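Local coordinates for putative oxidoreductase (Gluconobacter oxydans, PDB 3WJ7), which probably catalyses the nicotinamide-coenzyme-dependent oxidation or reduction of carbonyl substrates, as a member of the extended short-chain dehydrogenase/reductase family, at residues 30-35 with 222-227; 208-213 with 251-256. One frame throughout, in Å; residues are numbered along the deposited sequence.

A helix-helix contact and a strand-helix contact serve here as two examples of long-range packing in one chain. Contact 1 pairs helices 24-35 and 220-233 against the large mixed sheet of the Rossmann-type fold, whereas contact 2 joins strand 209-211, which pairs with 267-269 in a separate small sheet, to helix 249-259. Their centres lie 29 Å apart and their nearest atoms about 13 Å, so the two do not touch. Along the chain the segments alternate: 30-35, 208-213, 222-227, 251-256. Strand 214-219 of the large sheet leads directly into helix 220-233, and strand 239-248 returns to helix 249-259. The chain thus passes more than once between the probable coenzyme-binding and substrate-binding parts.

Contact 1: 30-35 with 222-227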
loop_
_atom_site.group_PDB
_atom_site.type_symbol
_atom_site.label_atom_id
_atom_site.label_comp_id
_atom_site.label_asym_id
_atom_site.label_seq_id
_atom_site.Cartn_x
_atom_site.Cartn_y
_atom_site.Cartn_z
ATOM N N ALA A 30 -30.357 -2.865 -12.380
ATOM C CA ALA A 30 -30.766 -2.458 -13.713
ATOM C C ALA A 30 -32.064 -3.150 -14.137
ATOM O O ALA A 30 -32.978 -2.474 -14.608
ATOM C CB ALA A 30 -29.671 -2.735 -14.721
ATOM N N ARG A 31 -32.142 -4.473 -13.959
ATOM C CA ARG A 31 -33.324 -5.253 -14.360
ATOM C C ARG A 31 -34.573 -4.690 -13.685
ATOM O O ARG A 31 -35.589 -4.488 -14.341
ATOM C CB ARG A 31 -33.178 -6.762 -14.047
ATOM C CG ARG A 31 -32.231 -7.519 -14.978
ATOM C CD ARG A 31 -31.906 -8.936 -14.489
ATOM N NE ARG A 31 -30.490 -9.231 -14.761
ATOM C CZ ARG A 31 -29.533 -9.474 -13.847
ATOM N NH1 ARG A 31 -29.793 -9.544 -12.547
ATOM N NH2 ARG A 31 -28.288 -9.688 -14.254
ATOM N N VAL A 32 -34.476 -4.409 -12.386
ATOM C CA VAL A 32 -35.618 -3.896 -11.623
ATOM C C VAL A 32 -36.130 -2.565 -12.210
ATOM O O VAL A 32 -37.318 -2.401 -12.454
ATOM C CB VAL A 32 -35.282 -3.817 -10.107
ATOM C CG1 VAL A 32 -36.246 -2.923 -9.334
ATOM C CG2 VAL A 32 -35.248 -5.211 -9.498
ATOM N N LEU A 33 -35.219 -1.632 -12.431
ATOM C CA LEU A 33 -35.515 -0.357 -13.052
ATOM C C LEU A 33 -36.177 -0.522 -14.413
ATOM O O LEU A 33 -37.117 0.219 -14.756
ATOM C CB LEU A 33 -34.221 0.463 -13.220
ATOM C CG LEU A 33 -33.599 0.832 -11.891
ATOM C CD1 LEU A 33 -32.325 1.620 -12.116
ATOM C CD2 LEU A 33 -34.583 1.586 -11.004
ATOM N N GLU A 34 -35.664 -1.467 -15.194
ATOM C CA GLU A 34 -36.237 -1.767 -16.494
ATOM C C GLU A 34 -37.705 -2.239 -16.388
ATOM O O GLU A 34 -38.544 -1.767 -17.149
ATOM C CB GLU A 34 -35.398 -2.803 -17.222
ATOM C CG GLU A 34 -35.833 -3.044 -18.661
ATOM C CD GLU A 34 -35.188 -2.074 -19.633
ATOM O OE1 GLU A 34 -33.980 -1.753 -19.444
ATOM O OE2 GLU A 34 -35.885 -1.644 -20.589
ATOM N N GLU A 35 -38.003 -3.146 -15.447
ATOM C CA GLU A 35 -39.359 -3.699 -15.278
ATOM C C GLU A 35 -40.302 -2.646 -14.714
ATOM O O GLU A 35 -41.515 -2.713 -14.926
ATOM C CB GLU A 35 -39.361 -4.975 -14.406
ATOM C CG GLU A 35 -38.402 -6.069 -14.910
ATOM C CD GLU A 35 -38.388 -7.340 -14.052
ATOM O OE1 GLU A 35 -39.465 -7.957 -13.865
ATOM O OE2 GLU A 35 -37.296 -7.743 -13.578
ATOM N N ASP A 222 -33.487 -8.479 -3.628
ATOM C CA ASP A 222 -34.062 -7.644 -2.614
ATOM C C ASP A 222 -33.268 -6.393 -2.456
ATOM O O ASP A 222 -33.867 -5.353 -2.233
ATOM C CB ASP A 222 -34.184 -8.382 -1.294
ATOM C CG ASP A 222 -35.289 -9.382 -1.323
ATOM O OD1 ASP A 222 -36.237 -9.178 -2.109
ATOM O OD2 ASP A 222 -35.204 -10.397 -0.616
ATOM N N VAL A 223 -31.938 -6.488 -2.576
ATOM C CA VAL A 223 -31.103 -5.307 -2.657
ATOM C C VAL A 223 -31.583 -4.429 -3.803
ATOM O O VAL A 223 -31.754 -3.204 -3.647
ATOM C CB VAL A 223 -29.645 -5.698 -2.948
ATOM C CG1 VAL A 223 -28.789 -4.477 -3.291
ATOM C CG2 VAL A 223 -29.077 -6.445 -1.762
ATOM N N ALA A 224 -31.766 -5.076 -4.957
ATOM C CA ALA A 224 -32.157 -4.393 -6.174
ATOM C C ALA A 224 -33.465 -3.641 -5.982
ATOM O O ALA A 224 -33.579 -2.444 -6.295
ATOM C CB ALA A 224 -32.243 -5.375 -7.349
ATOM N N GLU A 225 -34.451 -4.338 -5.446
ATOM C CA GLU A 225 -35.770 -3.777 -5.290
ATOM C C GLU A 225 -35.633 -2.596 -4.330
ATOM O O GLU A 225 -36.181 -1.498 -4.574
ATOM C CB GLU A 225 -36.730 -4.869 -4.768
ATOM C CG GLU A 225 -38.068 -4.389 -4.185
ATOM C CD GLU A 225 -39.061 -3.738 -5.176
ATOM O OE1 GLU A 225 -38.891 -3.817 -6.429
ATOM O OE2 GLU A 225 -40.047 -3.145 -4.666
ATOM N N GLY A 226 -34.887 -2.811 -3.251
ATOM C CA GLY A 226 -34.690 -1.764 -2.254
ATOM C C GLY A 226 -34.108 -0.478 -2.834
ATOM O O GLY A 226 -34.411 0.608 -2.344
ATOM N N HIS A 227 -33.281 -0.578 -3.881
ATOM C CA HIS A 227 -32.812 0.623 -4.560
ATOM C C HIS A 227 -33.991 1.362 -5.197
ATOM O O HIS A 227 -34.049 2.590 -5.172
ATOM C CB HIS A 227 -31.806 0.294 -5.663
ATOM C CG HIS A 227 -30.446 -0.085 -5.178
ATOM N ND1 HIS A 227 -29.328 0.683 -5.431
ATOM C CD2 HIS A 227 -30.007 -1.179 -4.518
ATOM C CE1 HIS A 227 -28.264 0.097 -4.909
ATOM N NE2 HIS A 227 -28.651 -1.033 -4.348
#
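Val-32 packs on Ala-224 where two helices of the Rossmann-type fold, 24-35 and 220-233, lie beside each other on one face of the central sheet. The first of these helices follows strand 15-18; in this family the turn between the two is glycine-rich and usually receives the coenzyme. The contact illustrates how a single branched side chain set against a small one lets helices come close: the CA atoms of Val-32 and Glu-225 are 6.3 Å apart.

The compact part lies at the buried Ala-224. Val-32 CG2 meets the methyl group of this residue, with 3.7 Å from CG2 to Ala-224 CB. That same methyl also touches Ala-28 and Val-29, one turn earlier on helix 24-35, so apolar packing continues beyond these two segments. Leu-33 rests on Leu-40 of strand 39-44.

Toward solvent the contact is looser and partly polar. Glu-225 starts out pointing away from helix 24-35, but its chain bends at chi2 (67°) and brings the carboxylate back beside Val-32, the two side chains set roughly perpendicular. There OE1 forms a salt bridge with Arg-36, just past the end of helix 24-35, so the carboxylate of one helix is tied to the residue that follows the other. No hydrogen bond joins the two segments directly. With its CG1 anti to the backbone N (chi1 163°), Val-32 turns this second methyl to the polar side, where CG1 lies 4.0 Å from Glu-225 OE1 and 4.1 Å from Ala-224 O.

Contact 2: 208-213 with 251-256; sequences PAYVET and DLFRMV
Tyr-210, in the weakly bonded strand 209-211, stands opposite Phe-253 of helix 249-259 with their CA atoms 9.7 Å apart, a separation bridged entirely by side chains. Both CB atoms point into the gap, and the two side chains run antiparallel as they overlap. The result is a T-shaped stack in which the edge of Phe-253 is directed at one face of Tyr-210, the centroids 5.0 Å apart and the planes at 73°. Phe-253 CD1 sits over the centre of the tyrosine ring, 3.8 Å above its plane, while the neighbouring CE1 approaches the root of the ring, 3.7 Å from Tyr-210 CG. A chi1 of 72° swings the tyrosine CG in between the main-chain N and C, and chi2 near a right angle then presents the ring's face to Phe-253.

These elements belong to the part of the chain that, in extended short-chain dehydrogenases, forms the smaller substrate-binding region beside the Rossmann fold. Helix 194-203 adds Met-198 and Cys-202 to the surroundings of Phe-253, whose side chain is about 6 Å from a bound mercury ion. Tyr-210 also packs against Pro-265 and against Trp-283 of a second subunit, which brings the strand close to an interface of the assembly. Replacing Tyr-210 by an alanine would probably leave the edge of Phe-253 without the aromatic face it points at and open a gap between strand and helix.

Polar groups border the pair. Glu-212 OE1 accepts a hydrogen bond from Gly-250 N, near the start of helix 249-259, and a weak one from Thr-213 N. On the helix itself Arg-254 folds back one turn, its NH1 making a salt bridge of 2.7 Å to Asp-251 OD1.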
loop_
_atom_site.group_PDB
_atom_site.type_symbol
_atom_site.label_atom_id
_atom_site.label_comp_id
_atom_site.label_asym_id
_atom_site.label_seq_id
_atom_site.Cartn_x
_atom_site.Cartn_y
_atom_site.Cartn_z
ATOM N N PRO A 208 -13.116 -27.766 3.915
ATOM C CA PRO A 208 -12.956 -28.596 5.106
ATOM C C PRO A 208 -13.018 -27.793 6.402
ATOM O O PRO A 208 -13.458 -28.313 7.420
ATOM C CB PRO A 208 -11.562 -29.228 4.918
ATOM C CG PRO A 208 -10.888 -28.460 3.801
ATOM C CD PRO A 208 -11.817 -27.374 3.330
ATOM N N ALA A 209 -12.580 -26.536 6.341
ATOM C CA ALA A 209 -12.431 -25.686 7.522
ATOM C C ALA A 209 -12.925 -24.293 7.217
ATOM O O ALA A 209 -13.114 -23.919 6.040
ATOM C CB ALA A 209 -10.980 -25.635 7.987
ATOM N N TYR A 210 -13.154 -23.543 8.292
ATOM C CA TYR A 210 -13.633 -22.184 8.209
ATOM C C TYR A 210 -13.537 -21.573 9.583
ATOM O O TYR A 210 -13.510 -22.286 10.581
ATOM C CB TYR A 210 -15.089 -22.121 7.698
ATOM C CG TYR A 210 -16.154 -22.579 8.656
ATOM C CD1 TYR A 210 -16.842 -21.668 9.456
ATOM C CD2 TYR A 210 -16.502 -23.914 8.749
ATOM C CE1 TYR A 210 -17.819 -22.087 10.361
ATOM C CE2 TYR A 210 -17.491 -24.350 9.633
ATOM C CZ TYR A 210 -18.150 -23.439 10.427
ATOM O OH TYR A 210 -19.125 -23.879 11.302
ATOM N N VAL A 211 -13.517 -20.247 9.614
ATOM C CA VAL A 211 -13.432 -19.463 10.834
ATOM C C VAL A 211 -14.804 -18.875 11.071
ATOM O O VAL A 211 -15.377 -18.250 10.170
ATOM C CB VAL A 211 -12.375 -18.339 10.697
ATOM C CG1 VAL A 211 -12.291 -17.531 11.971
ATOM C CG2 VAL A 211 -11.007 -18.923 10.323
ATOM N N GLU A 212 -15.334 -19.107 12.268
ATOM C CA GLU A 212 -16.685 -18.715 12.639
ATOM C C GLU A 212 -16.779 -17.197 12.608
ATOM O O GLU A 212 -15.832 -16.480 12.937
ATOM C CB GLU A 212 -17.037 -19.255 14.044
ATOM C CG GLU A 212 -18.471 -19.028 14.566
ATOM C CD GLU A 212 -19.604 -19.580 13.649
ATOM O OE1 GLU A 212 -19.736 -19.157 12.482
ATOM O OE2 GLU A 212 -20.407 -20.424 14.091
ATOM N N THR A 213 -17.927 -16.716 12.167
ATOM C CA THR A 213 -18.311 -15.329 12.370
ATOM C C THR A 213 -19.757 -15.058 11.965
ATOM O O THR A 213 -20.461 -15.968 11.515
ATOM C CB THR A 213 -17.365 -14.322 11.687
ATOM O OG1 THR A 213 -17.626 -13.028 12.256
ATOM C CG2 THR A 213 -17.524 -14.297 10.167
ATOM N N ASP A 251 -24.056 -21.678 10.588
ATOM C CA ASP A 251 -25.460 -21.909 10.254
ATOM C C ASP A 251 -25.684 -21.819 8.761
ATOM O O ASP A 251 -26.381 -22.646 8.189
ATOM C CB ASP A 251 -26.372 -20.938 11.003
ATOM C CG ASP A 251 -26.371 -21.182 12.509
ATOM O OD1 ASP A 251 -26.175 -22.343 12.940
ATOM O OD2 ASP A 251 -26.543 -20.206 13.270
ATOM N N LEU A 252 -25.083 -20.812 8.146
ATOM C CA LEU A 252 -25.051 -20.692 6.706
ATOM C C LEU A 252 -24.591 -21.978 6.020
ATOM O O LEU A 252 -25.247 -22.452 5.092
ATOM C CB LEU A 252 -24.130 -19.538 6.279
ATOM C CG LEU A 252 -24.088 -19.308 4.770
ATOM C CD1 LEU A 252 -25.478 -18.991 4.210
ATOM C CD2 LEU A 252 -23.107 -18.201 4.421
ATOM N N PHE A 253 -23.456 -22.519 6.474
ATOM C CA PHE A 253 -22.894 -23.745 5.907
ATOM C C PHE A 253 -23.743 -24.982 6.198
ATOM O O PHE A 253 -23.899 -25.819 5.319
ATOM C CB PHE A 253 -21.446 -23.954 6.335
ATOM C CG PHE A 253 -20.506 -22.921 5.804
ATOM C CD1 PHE A 253 -19.496 -22.410 6.614
ATOM C CD2 PHE A 253 -20.614 -22.475 4.483
ATOM C CE1 PHE A 253 -18.623 -21.457 6.123
ATOM C CE2 PHE A 253 -19.765 -21.516 3.992
ATOM C CZ PHE A 253 -18.759 -21.004 4.812
ATOM N N ARG A 254 -24.312 -25.063 7.400
ATOM C CA ARG A 254 -25.431 -25.988 7.657
ATOM C C ARG A 254 -26.518 -25.953 6.551
ATOM O O ARG A 254 -26.848 -27.009 6.002
ATOM C CB ARG A 254 -26.049 -25.759 9.049
ATOM C CG ARG A 254 -25.316 -26.502 10.164
ATOM C CD ARG A 254 -25.557 -25.926 11.566
ATOM N NE ARG A 254 -24.271 -25.658 12.227
ATOM C CZ ARG A 254 -24.106 -24.994 13.372
ATOM N NH1 ARG A 254 -25.154 -24.527 14.045
ATOM N NH2 ARG A 254 -22.876 -24.804 13.855
ATOM N N MET A 255 -27.043 -24.770 6.220
ATOM C CA MET A 255 -28.088 -24.630 5.186
ATOM C C MET A 255 -27.580 -25.075 3.822
ATOM O O MET A 255 -28.218 -25.895 3.173
ATOM C CB MET A 255 -28.532 -23.196 5.022
ATOM C CG MET A 255 -29.587 -22.673 5.952
ATOM S SD MET A 255 -29.986 -20.957 5.506
ATOM C CE MET A 255 -29.645 -21.019 3.758
ATOM N N VAL A 256 -26.452 -24.504 3.385
ATOM C CA VAL A 256 -25.829 -24.873 2.108
ATOM C C VAL A 256 -25.757 -26.392 2.010
ATOM O O VAL A 256 -26.225 -26.977 1.050
ATOM C CB VAL A 256 -24.400 -24.242 1.900
ATOM C CG1 VAL A 256 -23.749 -24.754 0.631
ATOM C CG2 VAL A 256 -24.451 -22.726 1.825
#